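Local coordinates for small ribosomal subunit protein bS6 (Thermotoga maritima, PDB 1VMB) that probably binds 16S ribosomal RNA together with protein bS18 as a structural component of the small ribosomal subunit, at residues P29-P32 / E33-E37. Residues are numbered along the deposited sequence; the frame is centred on the assembly and turned at random. Where two conformers were deposited one is given.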
ATOM      1  N   PRO A  29     -15.397   4.151  -2.083  1.00 23.16           N
ATOM      2  CA  PRO A  29     -16.136   4.790  -0.996  1.00 22.38           C
ATOM      3  C   PRO A  29     -17.483   4.163  -0.627  1.00 22.69           C
ATOM      4  O   PRO A  29     -18.056   4.555   0.370  1.00 22.95           O
ATOM      5  CB  PRO A  29     -16.299   6.223  -1.505  1.00 23.28           C
ATOM      6  CG  PRO A  29     -16.485   6.020  -2.958  1.00 22.56           C
ATOM      7  CD  PRO A  29     -15.465   4.954  -3.324  1.00 22.57           C
ATOM      8  N   ASN A  30     -17.971   3.197  -1.407  1.00 22.63           N
ATOM      9  CA  ASN A  30     -19.201   2.489  -1.088  1.00 21.97           C
ATOM     10  C   ASN A  30     -18.961   1.197  -0.292  1.00 22.25           C
ATOM     11  O   ASN A  30     -19.872   0.438  -0.035  1.00 22.00           O
ATOM     12  CB  ASN A  30     -20.003   2.213  -2.353  1.00 23.33           C
ATOM     13  CG  ASN A  30     -19.278   1.363  -3.347  1.00 24.05           C
ATOM     14  OD1 ASN A  30     -18.070   1.113  -3.243  1.00 24.60           O
ATOM     15  ND2 ASN A  30     -20.012   0.941  -4.373  1.00 28.59           N
ATOM     16  N   VAL A  31     -17.731   0.983   0.111  1.00 21.93           N
ATOM     17  CA  VAL A  31     -17.379  -0.126   1.013  1.00 22.45           C
ATOM     18  C   VAL A  31     -17.496   0.403   2.443  1.00 23.30           C
ATOM     19  O   VAL A  31     -16.871   1.400   2.772  1.00 22.31           O
ATOM     20  CB  VAL A  31     -15.946  -0.609   0.723  1.00 21.70           C
ATOM     21  CG1 VAL A  31     -15.537  -1.737   1.636  1.00 22.30           C
ATOM     22  CG2 VAL A  31     -15.814  -1.109  -0.670  1.00 22.75           C
ATOM     23  N   PRO A  32     -18.317  -0.235   3.278  1.00 22.45           N
ATOM     24  CA  PRO A  32     -18.493   0.152   4.659  1.00 22.45           C
ATOM     25  C   PRO A  32     -17.179   0.292   5.392  1.00 22.31           C
ATOM     26  O   PRO A  32     -16.225  -0.466   5.142  1.00 20.22           O
ATOM     27  CB  PRO A  32     -19.255  -1.023   5.225  1.00 22.67           C
ATOM     28  CG  PRO A  32     -19.998  -1.518   4.046  1.00 24.08           C
ATOM     29  CD  PRO A  32     -19.076  -1.455   2.952  1.00 23.64           C
ATOM     30  N   GLU A  33     -17.126   1.241   6.314  1.00 23.43           N
ATOM     31  CA  GLU A  33     -15.810   1.568   6.883  1.00 24.20           C
ATOM     32  C   GLU A  33     -15.142   0.393   7.616  1.00 23.20           C
ATOM     33  O   GLU A  33     -13.908   0.207   7.512  1.00 23.36           O
ATOM     34  CB  GLU A  33     -15.892   2.779   7.785  1.00 25.03           C
ATOM     35  CG  GLU A  33     -14.515   3.287   8.160  1.00 26.73           C
ATOM     36  CD  GLU A  33     -14.574   4.582   8.949  1.00 26.85           C
ATOM     37  OE1 GLU A  33     -15.626   5.254   9.002  1.00 26.42           O
ATOM     38  OE2 GLU A  33     -13.525   4.931   9.516  1.00 36.06           O
ATOM     39  N   GLU A  34     -15.923  -0.424   8.302  1.00 22.66           N
ATOM     40  CA  GLU A  34     -15.335  -1.601   8.955  1.00 23.21           C
ATOM     41  C   GLU A  34     -14.762  -2.588   7.922  1.00 23.09           C
ATOM     42  O   GLU A  34     -13.694  -3.135   8.151  1.00 22.04           O
ATOM     43  CB  GLU A  34     -16.297  -2.279   9.929  1.00 22.04           C
ATOM     44  CG  GLU A  34     -16.611  -1.521  11.252  1.00 26.57           C
ATOM     45  CD  GLU A  34     -15.410  -1.306  12.201  1.00 30.12           C
ATOM     46  OE1 GLU A  34     -14.301  -1.808  11.940  1.00 32.83           O
ATOM     47  OE2 GLU A  34     -15.589  -0.602  13.250  1.00 33.55           O
ATOM     48  N   GLU A  35     -15.414  -2.745   6.763  1.00 22.56           N
ATOM     49  CA  GLU A  35     -14.881  -3.582   5.719  1.00 24.92           C
ATOM     50  C   GLU A  35     -13.602  -2.949   5.135  1.00 23.20           C
ATOM     51  O   GLU A  35     -12.594  -3.632   4.789  1.00 24.64           O
ATOM     52  CB  GLU A  35     -15.955  -3.823   4.657  1.00 23.70           C
ATOM     53  CG  GLU A  35     -17.056  -4.718   5.136  1.00 26.75           C
ATOM     54  CD  GLU A  35     -18.166  -4.909   4.141  1.00 28.00           C
ATOM     55  OE1 GLU A  35     -17.883  -4.871   2.925  1.00 32.92           O
ATOM     56  OE2 GLU A  35     -19.331  -5.080   4.613  1.00 33.86           O
ATOM     57  N   ARG A  36     -13.598  -1.614   5.019  1.00 21.99           N
ATOM     58  CA  ARG A  36     -12.379  -0.911   4.634  1.00 23.27           C
ATOM     59  C   ARG A  36     -11.256  -1.244   5.576  1.00 23.67           C
ATOM     60  O   ARG A  36     -10.155  -1.516   5.100  1.00 25.31           O
ATOM     61  CB  ARG A  36     -12.571   0.622   4.533  1.00 23.11           C
ATOM     62  CG  ARG A  36     -13.621   0.925   3.413  1.00 25.62           C
ATOM     63  CD  ARG A  36     -13.544   2.293   2.770  1.00 25.47           C
ATOM     64  NE  ARG A  36     -13.570   3.375   3.720  1.00 25.80           N
ATOM     65  CZ  ARG A  36     -14.666   4.019   4.102  1.00 27.59           C
ATOM     66  NH1 ARG A  36     -15.885   3.671   3.665  1.00 29.55           N
ATOM     67  NH2 ARG A  36     -14.563   5.008   4.986  1.00 26.49           N
ATOM     68  N   GLU A  37     -11.504  -1.187   6.874  1.00 23.04           N
ATOM     69  CA  GLU A  37     -10.443  -1.473   7.828  1.00 23.70           C
ATOM     70  C   GLU A  37      -9.939  -2.931   7.716  1.00 23.59           C
ATOM     71  O   GLU A  37      -8.722  -3.197   7.716  1.00 22.50           O
ATOM     72  CB  GLU A  37     -10.889  -1.148   9.251  0.50 24.38           C
ATOM     73  CG  GLU A  37     -11.134   0.342   9.505  0.50 25.57           C
ATOM     74  CD  GLU A  37      -9.975   1.264   9.144  0.50 28.64           C
ATOM     75  OE1 GLU A  37      -8.793   0.829   9.055  0.50 31.09           O
ATOM     76  OE2 GLU A  37     -10.244   2.473   8.955  0.50 30.10           O
TER
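Arg36 reaches back from the first turn of helix 33-51 to the preceding loop, where its NH1 donates a hydrogen bond to Val31 O (2.6 Å). The donor lies nearly in line with the Val31 carbonyl, although the oxygen sits 20° out of the guanidinium plane and the N-H...O angle is a bent 143°. A turn at chi3 (-53°) brings the guanidinium to this oxygen and sets one face beneath Glu33 CA, 3.8 Å from the plane. The aliphatic part of the same side chain packs on Val31, Arg36 CG meeting Val31 CG1 at 3.7 Å; Val31 CG1 also touches Glu35 CB. On the exposed flank, the extended Glu35 chain lays its carboxylate beside the Pro32 ring, with OE1 3.6 Å from Pro32 CD and OE2 against Pro32 CG. Pro32 O accepts the backbone N-H of Arg36 (2.9 Å), the first i to i+4 bond of the helix. Farther out, Arg36 NE forms a salt bridge with Asp77 of strand 73-85, which probably steadies the guanidinium. Pro32 stands at the N-cap position of the helix joining strands 19-27 and 54-66 in the split beta-alpha-beta fold of bS6, whose helices 33-51 and 91-98 cover one face of a four-stranded antiparallel sheet.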